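Local structure of putative 2-dehydro-3-deoxygalactonokinase (Sinorhizobium meliloti, 3T69) at residues P66-G71 with S299-A304; I85-A90 with E164-F169; G113-D118 with P122-G127; T130-A135 with V156-D161; L145-M148 with H152-W155. The protein probably phosphorylates 2-dehydro-3-deoxy-D-galactonate with ATP, giving the 6-phosphate and ADP, a step in the breakdown of D-galactonate. All coordinates share one frame; numbering follows the deposited sequence.

Along the chain the contacts nest or follow one another, and none cross. Contact 1 opens first, at strand 67-71, and closes last, at helix 290-305, so it encloses the other four. Contact 2 opens at 85-90 and closes at 164-169, with contacts 3, 4 and 5 inside it. Contact 3 is a short hairpin loop that closes before contact 4 opens at 130-135. Contact 5, another hairpin, lies inside the loop of contact 4. Contacts 1 and 3 belong to the first sheet, and contacts 4 and 5 to the second. Contact 2 bridges the two sheets. Helices 128-139 and 290-305 touch each other where contacts 1 and 4 meet.

Contact 1: P66-G71 with S299-A304; sequences PIIICG and SAAARA
Ile68 points its side chain from strand 67-71 at the flank of helix 290-305 and meets two successive alanines, Ala301 and Ala302. Its two branches divide the work. Ile68 CG1 lies 4.3 Å from Ala301 CB, and the branch methyl Ile68 CG2 lies 4.4 Å from Ala302 CB. The fork follows from the first torsion: CG1 is anti to the backbone N (chi1 -173°), which leaves CG2 on another side of CB, aimed at the second alanine. Ala301 turns its methyl toward the strand, whereas the methyl of Ala302 points across the contact rather than straight at the strand. The small residues let the helix come near, and the CA atoms of Ile68 and Ala302 are 6.6 Å apart. No hydrogen bond joins the segments, so the contact is apolar and slight, with 96 Å² buried in all.

The neighbours of Ile68 in sequence turn the other way. Ile67 and Ile69 pack on Leu52 of helix 50-58, so the strand has helices on both faces. Its backbone is bonded to strand 9-14 through Ala10 and Val12 and to Asp107 and Arg109 on the other flank. Tyr9 also touches Ala302. A central parallel strand with helices against both faces is the layered arrangement of the actin-like ATPase fold shared by sugar kinases, here in its first sheet.

Contact 2: I85-A90 with E164-F169; sequences IETPAA and EGFSTF
The backbones of 85-90 and 164-169 come nearest at Pro88 and Glu164, whose CA atoms are 4.4 Å apart, and no direct hydrogen bond joins the two segments. The contact bridges the two sheets of the actin-like kinase fold. Strand 84-86 belongs to the first sheet, beside strand 108-116. Strand 89-90 is an edge of the second, where Ala89 bonds to Val163 of strand 162-169. The chain turns between them at Thr87 and Pro88, with a cis peptide bond before the proline.

Pro88 lays its ring against Glu164. Pro88 CG is 3.9 Å from Glu164 O, and Pro88 CB is 4.0 Å from Glu164 OE2. The glutamate leaves its backbone pointing from the proline, but its chain bends at chi2 (-64°) and brings the carboxylate back beside the ring. Arg162 holds OE2 in a salt bridge.

Thr87 meets Phe166, crossing it at about a right angle, and its methyl comes to the ring at the edge, in the ring plane, rather than over a face. Phe166 also packs on Asp123, Met125 and Val156, so its ring sits between the two sheets. Thr87 OG1 has a weak hydrogen bond with Ala115 O. It also uses a water: Thr87 OG1 donates to it at 2.9 Å, and the water in turn donates to Glu164 O at 3.1 Å.

Contact 3: G113-D118 with P122-G127; sequences GLAQRD and PDVMRG
Leu114 and Met125 face each other in a closely knit ladder. Leu114 N bonds to Met125 O at 2.9 Å, and Met125 N returns a bond to Leu114 O. Their side chains run side by side in the same direction, with Leu114 CD1 4.0 Å from Met125 SD. One hydrogen-bonded pair further on, Gln116 N reaches Asp123 O at 2.7 Å, and Asp123 N bonds back to Gln116 O. Between these pairs Ala115 and Val124 form a non-hydrogen-bonded pair on the other face, Ala115 CB to Val124 CG2 4.3 Å.

This is a beta hairpin at the end of the first sheet. The short strand segments 113-116 and 123-125 run antiparallel, 172° between their directions. Strand 84-86 flanks strand 108-116 on the far side. The carboxylate of Asp123 folds back onto its own chain, where OD1 accepts from Val124 N at 2.7 Å and also bonds Thr168 OG1. The amide of Gln116 spans Phe166 N and His121 O.

The solvent side is looser. Asp118 and Arg117 are exposed, and neither side chain grips the opposite strand. Arg117 instead pairs with a sulfate ion, probably from the crystallisation liquor. Pro122, by contrast, is buried against Gly225 of the second subunit.

Contact 4: T130-A135 with V156-D161; sequences TQLLGA and VRLADD
Leu132 carries the contact from helix 128-139, meeting Val156 and Leu158 of strand 153-159. The segment starts a little before it, at Thr130, whose side chain turns to Leu298 of helix 290-305 and to Cys70. The carbonyl of Thr130 accepts the helical bond from Gly134 N at 3.0 Å. Gln131 follows on another side of the helix, packed on Met148, with a weak bond from NE2 to Ala290 O.

Leu132 comes next and points at the sheet. Its CG lies anti to its own carbonyl carbon (chi1 -72°), and its two methyls part toward two strand residues. Leu132 CD1 reaches CG1 of Val156 at 3.8 Å, and these side chains meet tip to tip. Leu132 CD2 lies 4.1 Å from CD2 of Leu158, but here the two leucines slide past each other in opposite directions. Val156 and Leu158 are two apart on the strand, so both turn to the same face and take one methyl each.

The helix thereby packs on the second sheet of the actin-like fold. Strand 153-159 is an inner strand there, bonded to Val146 and His144 on one flank and to Glu164 and Gly165 on the other. Met148 of the neighbouring strand also touches Leu132 and Val156, widening the apolar patch.

The next residues lie on other sides of the helix. Leu133 packs on Ala300 and Ala301, which lie on helix 290-305. At Ala135 the side chain meets Ala293 of that same helix.

Contact 5: L145-M148 with H152-W155; sequences LVCM and HSKW
The hairpin of strands 143-148 and 153-159 lies in the middle of the second sheet, and in actin-like kinases the turn of this hairpin usually faces the ATP phosphates; that role is probable here. Across it Cys147 and Trp155 form a non-hydrogen-bonded pair on one face, with Met148 and Lys154 as the hydrogen-bonded pair on the other.

Cys147 lies over the indole. Cys147 CB stands 3.8 Å from the centroid of the six-membered ring of Trp155, 17° off the normal, a CH-pi contact. SG is anti to the backbone N (chi1 158°), which carries it toward the five-membered ring, and it meets that ring obliquely in a sulfur-aromatic contact. Leu145 comes to the ring at its edge, Leu145 CD1 to Trp155 CE3 3.8 Å. The indole NE1 bonds to Glu248 OE2, the same oxygen that Ser153 OG holds. With an alanine in place of the indole, Cys147 and Leu145 would probably lose the surface they pack on, and Glu248 one of its bonds.

Met148 and Lys154 exchange a pair of backbone bonds, Met148 N to Lys154 O at 2.6 Å and Lys154 N to Met148 O at 3.0 Å. The side chain of Lys154 bends at chi2 and sends NZ to Val124 O, joining the hairpin to the first sheet. Glu173 holds His152 NE2, and the imidazole meets Phe220 of the second subunit. The two short strand segments run at 177° to each other. An antiparallel hairpin of this kind is consistent with the second RNase H-like domain of the actin-like ATPase superfamily.

Contact 1: P66-G71 with S299-A304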
# COMPACT_ATOMS: atom_id res chain seq x y z
N PRO B 66 -39.17 -14.91 2.08
CA PRO B 66 -38.59 -13.59 2.33
C PRO B 66 -37.07 -13.71 2.27
O PRO B 66 -36.56 -14.82 2.21
CB PRO B 66 -39.05 -13.27 3.76
CG PRO B 66 -39.33 -14.58 4.38
CD PRO B 66 -39.53 -15.61 3.33
N ILE B 67 -36.36 -12.57 2.31
CA ILE B 67 -34.90 -12.51 2.13
C ILE B 67 -34.28 -11.49 3.07
O ILE B 67 -34.68 -10.33 3.10
CB ILE B 67 -34.52 -12.12 0.70
CG1 ILE B 67 -35.42 -12.86 -0.29
CG2 ILE B 67 -33.07 -12.37 0.44
CD1 ILE B 67 -34.73 -13.16 -1.63
N ILE B 68 -33.27 -11.95 3.81
CA ILE B 68 -32.52 -11.13 4.71
C ILE B 68 -31.07 -11.11 4.21
O ILE B 68 -30.47 -12.16 3.95
CB ILE B 68 -32.66 -11.63 6.13
CG1 ILE B 68 -32.02 -10.68 7.14
CG2 ILE B 68 -32.17 -13.04 6.24
CD1 ILE B 68 -32.65 -9.27 7.11
N ILE B 69 -30.54 -9.90 4.03
CA ILE B 69 -29.25 -9.69 3.40
C ILE B 69 -28.39 -8.75 4.21
O ILE B 69 -28.85 -7.69 4.61
CB ILE B 69 -29.37 -9.06 2.03
CG1 ILE B 69 -30.47 -9.74 1.20
CG2 ILE B 69 -28.04 -9.09 1.38
CD1 ILE B 69 -30.65 -9.16 -0.22
N CYS B 70 -27.15 -9.16 4.45
CA CYS B 70 -26.18 -8.32 5.10
C CYS B 70 -25.06 -7.99 4.09
O CYS B 70 -24.96 -8.64 3.04
CB CYS B 70 -25.65 -9.02 6.36
SG CYS B 70 -24.56 -10.44 6.05
N GLY B 71 -24.21 -7.00 4.40
CA GLY B 71 -23.03 -6.71 3.60
C GLY B 71 -23.13 -5.52 2.65
O GLY B 71 -24.01 -4.68 2.74
N SER B 299 -29.68 -15.39 11.02
CA SER B 299 -30.80 -16.12 11.65
C SER B 299 -31.45 -15.31 12.79
O SER B 299 -32.67 -15.17 12.86
CB SER B 299 -30.37 -17.56 12.07
OG SER B 299 -31.18 -18.07 13.14
N ALA B 300 -30.64 -14.72 13.66
CA ALA B 300 -31.21 -13.96 14.76
C ALA B 300 -32.06 -12.76 14.27
O ALA B 300 -33.01 -12.36 14.95
CB ALA B 300 -30.14 -13.52 15.71
N ALA B 301 -31.72 -12.22 13.09
CA ALA B 301 -32.47 -11.13 12.49
C ALA B 301 -33.77 -11.62 11.90
O ALA B 301 -34.82 -11.07 12.19
CB ALA B 301 -31.61 -10.31 11.43
N ALA B 302 -33.69 -12.64 11.05
CA ALA B 302 -34.86 -13.33 10.52
C ALA B 302 -35.87 -13.77 11.60
O ALA B 302 -37.04 -13.52 11.47
CB ALA B 302 -34.43 -14.51 9.70
N ARG B 303 -35.42 -14.40 12.68
CA ARG B 303 -36.35 -14.88 13.70
C ARG B 303 -37.08 -13.65 14.25
O ARG B 303 -38.23 -13.77 14.70
CB ARG B 303 -35.67 -15.65 14.87
CG ARG B 303 -35.06 -17.09 14.65
CD ARG B 303 -34.53 -17.72 16.03
NE ARG B 303 -33.99 -19.10 15.89
CZ ARG B 303 -33.70 -19.98 16.89
NH1 ARG B 303 -33.91 -19.68 18.19
NH2 ARG B 303 -33.20 -21.19 16.60
N ALA B 304 -36.39 -12.50 14.26
CA ALA B 304 -36.90 -11.29 14.94
C ALA B 304 -37.93 -10.49 14.14
O ALA B 304 -38.79 -9.83 14.72
CB ALA B 304 -35.76 -10.38 15.44

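Contact 2: I85-A90 with E164-F169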
# COMPACT_ATOMS: atom_id res chain seq x y z
N ILE B 85 -25.57 2.03 12.15
CA ILE B 85 -25.94 2.35 13.49
C ILE B 85 -24.62 2.74 14.08
O ILE B 85 -23.57 2.09 13.86
CB ILE B 85 -26.56 1.12 14.26
CG1 ILE B 85 -27.88 0.66 13.64
CG2 ILE B 85 -26.75 1.44 15.76
CD1 ILE B 85 -28.29 -0.81 14.06
N GLU B 86 -24.67 3.78 14.87
CA GLU B 86 -23.46 4.31 15.39
C GLU B 86 -23.06 3.60 16.71
O GLU B 86 -23.91 3.05 17.42
CB GLU B 86 -23.54 5.82 15.39
CG GLU B 86 -24.08 6.52 16.58
CD GLU B 86 -23.64 8.02 16.53
OE1 GLU B 86 -22.40 8.26 16.78
OE2 GLU B 86 -24.49 8.91 16.18
N THR B 87 -21.76 3.55 16.96
CA THR B 87 -21.21 2.82 18.06
C THR B 87 -21.03 3.79 19.21
O THR B 87 -20.78 4.94 18.99
CB THR B 87 -19.81 2.26 17.72
OG1 THR B 87 -18.93 3.35 17.36
CG2 THR B 87 -19.89 1.26 16.61
N PRO B 88 -21.12 3.33 20.44
CA PRO B 88 -21.41 1.95 20.83
C PRO B 88 -22.84 1.63 20.44
O PRO B 88 -23.71 2.51 20.45
CB PRO B 88 -21.26 1.97 22.35
CG PRO B 88 -20.49 3.29 22.65
CD PRO B 88 -21.03 4.22 21.62
N ALA B 89 -23.06 0.38 20.05
CA ALA B 89 -24.31 -0.02 19.52
C ALA B 89 -24.58 -1.38 20.08
O ALA B 89 -23.70 -2.28 20.08
CB ALA B 89 -24.23 -0.10 17.99
N ALA B 90 -25.81 -1.55 20.57
CA ALA B 90 -26.26 -2.87 21.00
C ALA B 90 -26.55 -3.70 19.75
O ALA B 90 -27.36 -3.31 18.91
CB ALA B 90 -27.51 -2.72 21.88
N GLU B 164 -18.25 -1.54 21.33
CA GLU B 164 -17.83 -0.31 22.01
C GLU B 164 -17.11 0.62 21.04
O GLU B 164 -17.21 1.85 21.15
CB GLU B 164 -16.92 -0.62 23.22
CG GLU B 164 -17.65 -1.07 24.49
CD GLU B 164 -18.56 0.02 25.05
OE1 GLU B 164 -18.06 1.17 25.21
OE2 GLU B 164 -19.77 -0.26 25.32
N GLY B 165 -16.39 0.00 20.10
CA GLY B 165 -15.57 0.70 19.12
C GLY B 165 -14.92 -0.34 18.23
O GLY B 165 -15.00 -1.57 18.51
N PHE B 166 -14.29 0.13 17.16
CA PHE B 166 -13.53 -0.75 16.31
C PHE B 166 -12.53 -0.04 15.38
O PHE B 166 -12.55 1.19 15.28
CB PHE B 166 -14.48 -1.59 15.50
CG PHE B 166 -15.34 -0.81 14.58
CD1 PHE B 166 -16.49 -0.17 15.04
CD2 PHE B 166 -15.03 -0.77 13.22
CE1 PHE B 166 -17.33 0.53 14.15
CE2 PHE B 166 -15.84 -0.08 12.31
CZ PHE B 166 -17.00 0.58 12.77
N SER B 167 -11.69 -0.82 14.71
CA SER B 167 -10.64 -0.32 13.85
C SER B 167 -10.46 -1.16 12.57
O SER B 167 -10.14 -2.35 12.65
CB SER B 167 -9.31 -0.38 14.61
OG SER B 167 -9.24 0.64 15.60
N THR B 168 -10.63 -0.55 11.39
CA THR B 168 -10.28 -1.23 10.16
C THR B 168 -8.79 -1.12 9.90
O THR B 168 -8.14 -0.13 10.33
CB THR B 168 -10.98 -0.59 9.02
OG1 THR B 168 -12.37 -0.54 9.35
CG2 THR B 168 -10.80 -1.38 7.70
N PHE B 169 -8.24 -2.14 9.24
CA PHE B 169 -6.90 -2.13 8.71
C PHE B 169 -7.08 -2.70 7.34
O PHE B 169 -7.73 -3.74 7.19
CB PHE B 169 -6.00 -3.01 9.54
CG PHE B 169 -5.61 -2.41 10.88
CD1 PHE B 169 -4.48 -1.65 11.00
CD2 PHE B 169 -6.38 -2.64 12.02
CE1 PHE B 169 -4.11 -1.10 12.22
CE2 PHE B 169 -6.02 -2.10 13.23
CZ PHE B 169 -4.86 -1.32 13.32
O HOH W 1 -16.77 4.11 19.12

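Contact 3: G113-D118 with P122-G127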
# COMPACT_ATOMS: atom_id res chain seq x y z
N GLY B 113 -24.97 -1.27 8.51
CA GLY B 113 -23.65 -1.53 9.07
C GLY B 113 -23.48 -0.79 10.40
O GLY B 113 -24.44 -0.25 10.92
N LEU B 114 -22.26 -0.78 10.93
CA LEU B 114 -21.91 0.10 12.03
C LEU B 114 -20.93 1.25 11.64
O LEU B 114 -20.05 1.07 10.84
CB LEU B 114 -21.34 -0.70 13.20
CG LEU B 114 -22.14 -1.90 13.74
CD1 LEU B 114 -21.40 -2.60 14.85
CD2 LEU B 114 -23.47 -1.48 14.28
N ALA B 115 -21.10 2.41 12.24
CA ALA B 115 -20.17 3.49 12.03
C ALA B 115 -19.62 3.98 13.36
O ALA B 115 -20.37 4.15 14.33
CB ALA B 115 -20.83 4.65 11.30
N GLN B 116 -18.31 4.20 13.38
CA GLN B 116 -17.67 4.90 14.45
C GLN B 116 -17.49 6.34 13.96
O GLN B 116 -16.76 6.60 13.03
CB GLN B 116 -16.34 4.22 14.77
CG GLN B 116 -15.77 4.60 16.13
CD GLN B 116 -14.49 3.84 16.48
OE1 GLN B 116 -14.43 3.14 17.49
NE2 GLN B 116 -13.44 3.98 15.63
N ARG B 117 -18.22 7.26 14.57
CA ARG B 117 -18.27 8.65 14.09
C ARG B 117 -17.15 9.59 14.59
O ARG B 117 -16.95 10.66 14.06
CB ARG B 117 -19.66 9.26 14.35
CG ARG B 117 -20.71 8.72 13.40
CD ARG B 117 -21.99 9.57 13.31
NE ARG B 117 -22.45 9.61 11.91
CZ ARG B 117 -22.18 10.61 11.07
NH1 ARG B 117 -21.49 11.68 11.50
NH2 ARG B 117 -22.60 10.53 9.80
N ASP B 118 -16.43 9.19 15.62
CA ASP B 118 -15.31 9.99 16.09
C ASP B 118 -14.59 10.66 14.90
O ASP B 118 -14.13 9.99 13.97
CB ASP B 118 -14.36 9.08 16.86
CG ASP B 118 -13.20 9.82 17.52
OD1 ASP B 118 -12.67 9.23 18.49
OD2 ASP B 118 -12.79 10.95 17.07
N PRO B 122 -12.50 8.07 12.37
CA PRO B 122 -13.76 7.66 11.70
C PRO B 122 -13.66 6.23 11.23
O PRO B 122 -12.62 5.83 10.73
CB PRO B 122 -13.81 8.58 10.47
CG PRO B 122 -12.41 9.04 10.22
CD PRO B 122 -11.80 9.14 11.61
N ASP B 123 -14.71 5.45 11.36
CA ASP B 123 -14.66 4.05 10.90
C ASP B 123 -15.98 3.39 10.54
O ASP B 123 -17.07 3.80 10.97
CB ASP B 123 -13.90 3.16 11.88
CG ASP B 123 -13.01 2.16 11.16
OD1 ASP B 123 -13.33 1.69 10.06
OD2 ASP B 123 -11.94 1.86 11.70
N VAL B 124 -15.90 2.36 9.73
CA VAL B 124 -17.08 1.90 9.04
C VAL B 124 -17.08 0.40 8.83
O VAL B 124 -16.02 -0.21 8.67
CB VAL B 124 -17.22 2.73 7.76
CG1 VAL B 124 -17.08 1.88 6.46
CG2 VAL B 124 -18.41 3.63 7.86
N MET B 125 -18.23 -0.23 8.91
CA MET B 125 -18.28 -1.70 8.77
C MET B 125 -19.63 -2.03 8.23
O MET B 125 -20.63 -1.50 8.70
CB MET B 125 -17.94 -2.46 10.07
CG MET B 125 -19.09 -3.04 10.93
SD MET B 125 -18.67 -4.18 12.32
CE MET B 125 -17.37 -3.27 13.09
N ARG B 126 -19.65 -2.80 7.16
CA ARG B 126 -20.87 -3.23 6.55
C ARG B 126 -20.83 -4.79 6.34
O ARG B 126 -20.29 -5.27 5.33
CB ARG B 126 -21.04 -2.43 5.26
CG ARG B 126 -22.43 -2.04 4.92
CD ARG B 126 -22.58 -1.24 3.64
NE ARG B 126 -22.73 0.20 3.88
CZ ARG B 126 -23.75 0.80 4.52
NH1 ARG B 126 -24.77 0.10 5.00
NH2 ARG B 126 -23.75 2.13 4.66
N GLY B 127 -21.32 -5.58 7.30
CA GLY B 127 -21.38 -7.07 7.17
C GLY B 127 -20.81 -7.89 8.33
O GLY B 127 -21.32 -8.97 8.72

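Contact 4: T130-A135 with V156-D161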
# COMPACT_ATOMS: atom_id res chain seq x y z
N THR B 130 -23.03 -8.38 11.30
CA THR B 130 -23.88 -9.53 11.32
C THR B 130 -23.18 -10.83 11.78
O THR B 130 -23.80 -11.67 12.45
CB THR B 130 -24.57 -9.71 9.98
OG1 THR B 130 -25.37 -8.54 9.74
CG2 THR B 130 -25.46 -10.94 10.01
N GLN B 131 -21.88 -10.95 11.49
CA GLN B 131 -21.10 -12.01 12.09
C GLN B 131 -20.97 -11.73 13.57
O GLN B 131 -20.78 -12.62 14.36
CB GLN B 131 -19.74 -12.16 11.41
CG GLN B 131 -19.81 -12.15 9.86
CD GLN B 131 -18.44 -12.27 9.19
OE1 GLN B 131 -17.62 -11.35 9.23
NE2 GLN B 131 -18.19 -13.41 8.57
N LEU B 132 -21.10 -10.49 13.97
CA LEU B 132 -21.01 -10.25 15.41
C LEU B 132 -22.34 -10.45 16.12
O LEU B 132 -22.39 -10.75 17.32
CB LEU B 132 -20.46 -8.87 15.72
CG LEU B 132 -18.99 -8.61 15.46
CD1 LEU B 132 -18.73 -7.11 15.48
CD2 LEU B 132 -18.12 -9.32 16.48
N LEU B 133 -23.43 -10.27 15.38
CA LEU B 133 -24.75 -10.55 15.93
C LEU B 133 -24.75 -12.05 16.20
O LEU B 133 -25.12 -12.50 17.30
CB LEU B 133 -25.86 -10.15 14.95
CG LEU B 133 -27.29 -10.59 15.27
CD1 LEU B 133 -27.80 -10.00 16.56
CD2 LEU B 133 -28.15 -10.22 14.09
N GLY B 134 -24.30 -12.79 15.19
CA GLY B 134 -24.19 -14.21 15.24
C GLY B 134 -23.44 -14.74 16.44
O GLY B 134 -23.93 -15.63 17.12
N ALA B 135 -22.27 -14.19 16.73
CA ALA B 135 -21.35 -14.87 17.62
C ALA B 135 -21.29 -14.34 19.04
O ALA B 135 -20.70 -14.99 19.90
CB ALA B 135 -19.96 -14.92 17.00
N VAL B 156 -12.42 -5.42 16.86
CA VAL B 156 -13.63 -4.94 17.55
C VAL B 156 -13.62 -5.13 19.10
O VAL B 156 -13.36 -6.23 19.58
CB VAL B 156 -14.86 -5.63 16.94
CG1 VAL B 156 -16.16 -5.02 17.44
CG2 VAL B 156 -14.78 -5.59 15.44
N ARG B 157 -13.87 -4.07 19.85
CA ARG B 157 -14.02 -4.22 21.28
C ARG B 157 -15.51 -4.52 21.54
O ARG B 157 -16.38 -3.63 21.43
CB ARG B 157 -13.55 -2.97 22.08
CG ARG B 157 -12.49 -2.03 21.39
CD ARG B 157 -11.80 -0.93 22.30
NE ARG B 157 -12.59 -0.41 23.45
CZ ARG B 157 -13.22 0.78 23.51
NH1 ARG B 157 -13.21 1.62 22.47
NH2 ARG B 157 -13.89 1.11 24.62
N LEU B 158 -15.78 -5.78 21.92
CA LEU B 158 -17.14 -6.30 22.20
C LEU B 158 -17.41 -6.48 23.71
O LEU B 158 -16.56 -6.99 24.43
CB LEU B 158 -17.31 -7.63 21.48
CG LEU B 158 -18.66 -8.32 21.53
CD1 LEU B 158 -19.83 -7.33 21.22
CD2 LEU B 158 -18.66 -9.50 20.57
N ALA B 159 -18.52 -5.99 24.21
CA ALA B 159 -18.87 -6.24 25.59
C ALA B 159 -20.35 -6.38 25.80
O ALA B 159 -21.05 -5.42 25.66
CB ALA B 159 -18.36 -5.14 26.44
N ASP B 160 -20.82 -7.52 26.27
CA ASP B 160 -22.24 -7.67 26.53
C ASP B 160 -23.18 -7.43 25.37
O ASP B 160 -24.14 -6.71 25.52
CB ASP B 160 -22.68 -6.73 27.65
CG ASP B 160 -21.79 -6.80 28.86
OD1 ASP B 160 -21.15 -7.83 29.09
OD2 ASP B 160 -21.74 -5.81 29.59
N ASP B 161 -22.91 -7.99 24.21
CA ASP B 161 -23.80 -7.73 23.09
C ASP B 161 -23.77 -6.25 22.76
O ASP B 161 -24.73 -5.67 22.34
CB ASP B 161 -25.23 -8.15 23.43
CG ASP B 161 -25.38 -9.65 23.68
OD1 ASP B 161 -24.42 -10.31 24.09
OD2 ASP B 161 -26.49 -10.17 23.48

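Contact 5: L145-M148 with H152-W155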
# COMPACT_ATOMS: atom_id res chain seq x y z
N LEU B 145 -12.00 -9.01 22.56
CA LEU B 145 -11.36 -8.32 21.46
C LEU B 145 -11.32 -9.26 20.26
O LEU B 145 -10.57 -10.21 20.23
CB LEU B 145 -9.97 -7.83 21.90
CG LEU B 145 -8.90 -7.25 20.95
CD1 LEU B 145 -9.45 -6.19 19.98
CD2 LEU B 145 -7.74 -6.69 21.81
N VAL B 146 -12.15 -8.96 19.27
CA VAL B 146 -12.33 -9.84 18.14
C VAL B 146 -11.65 -9.28 16.90
O VAL B 146 -11.86 -8.12 16.55
CB VAL B 146 -13.83 -9.97 17.85
CG1 VAL B 146 -14.11 -11.00 16.79
CG2 VAL B 146 -14.63 -10.28 19.15
N CYS B 147 -10.88 -10.12 16.22
CA CYS B 147 -10.19 -9.75 15.00
C CYS B 147 -10.89 -10.41 13.89
O CYS B 147 -11.05 -11.62 13.91
CB CYS B 147 -8.71 -10.21 15.04
SG CYS B 147 -7.82 -10.42 13.45
N MET B 148 -11.29 -9.63 12.88
CA MET B 148 -12.05 -10.19 11.75
C MET B 148 -11.37 -9.93 10.41
O MET B 148 -11.76 -9.04 9.71
CB MET B 148 -13.51 -9.65 11.77
CG MET B 148 -14.15 -9.60 13.20
SD MET B 148 -15.76 -8.84 13.43
CE MET B 148 -16.58 -9.81 12.20
N HIS B 152 -10.69 -6.04 4.21
CA HIS B 152 -10.56 -5.03 5.25
C HIS B 152 -10.64 -5.75 6.61
O HIS B 152 -11.59 -6.45 6.89
CB HIS B 152 -11.67 -3.96 5.17
CG HIS B 152 -11.68 -3.14 3.91
ND1 HIS B 152 -12.81 -2.45 3.48
CD2 HIS B 152 -10.72 -2.88 2.99
CE1 HIS B 152 -12.54 -1.81 2.36
NE2 HIS B 152 -11.29 -2.07 2.02
N SER B 153 -9.65 -5.60 7.46
CA SER B 153 -9.64 -6.47 8.61
C SER B 153 -10.20 -5.71 9.81
O SER B 153 -9.73 -4.65 10.15
CB SER B 153 -8.24 -7.01 8.85
OG SER B 153 -8.16 -7.58 10.13
N LYS B 154 -11.22 -6.23 10.45
CA LYS B 154 -11.78 -5.47 11.54
C LYS B 154 -11.27 -5.90 12.94
O LYS B 154 -11.14 -7.10 13.21
CB LYS B 154 -13.30 -5.50 11.42
CG LYS B 154 -13.87 -4.25 10.75
CD LYS B 154 -13.98 -4.26 9.25
CE LYS B 154 -13.85 -2.83 8.86
NZ LYS B 154 -14.35 -2.41 7.54
N TRP B 155 -10.96 -4.94 13.80
CA TRP B 155 -10.63 -5.26 15.21
C TRP B 155 -11.65 -4.60 16.14
O TRP B 155 -11.74 -3.39 16.19
CB TRP B 155 -9.20 -4.83 15.57
CG TRP B 155 -8.13 -5.82 15.01
CD1 TRP B 155 -7.85 -6.08 13.69
CD2 TRP B 155 -7.25 -6.65 15.76
NE1 TRP B 155 -6.86 -7.01 13.57
CE2 TRP B 155 -6.46 -7.38 14.83
CE3 TRP B 155 -7.06 -6.87 17.13
CZ2 TRP B 155 -5.50 -8.31 15.24
CZ3 TRP B 155 -6.11 -7.78 17.54
CH2 TRP B 155 -5.32 -8.49 16.59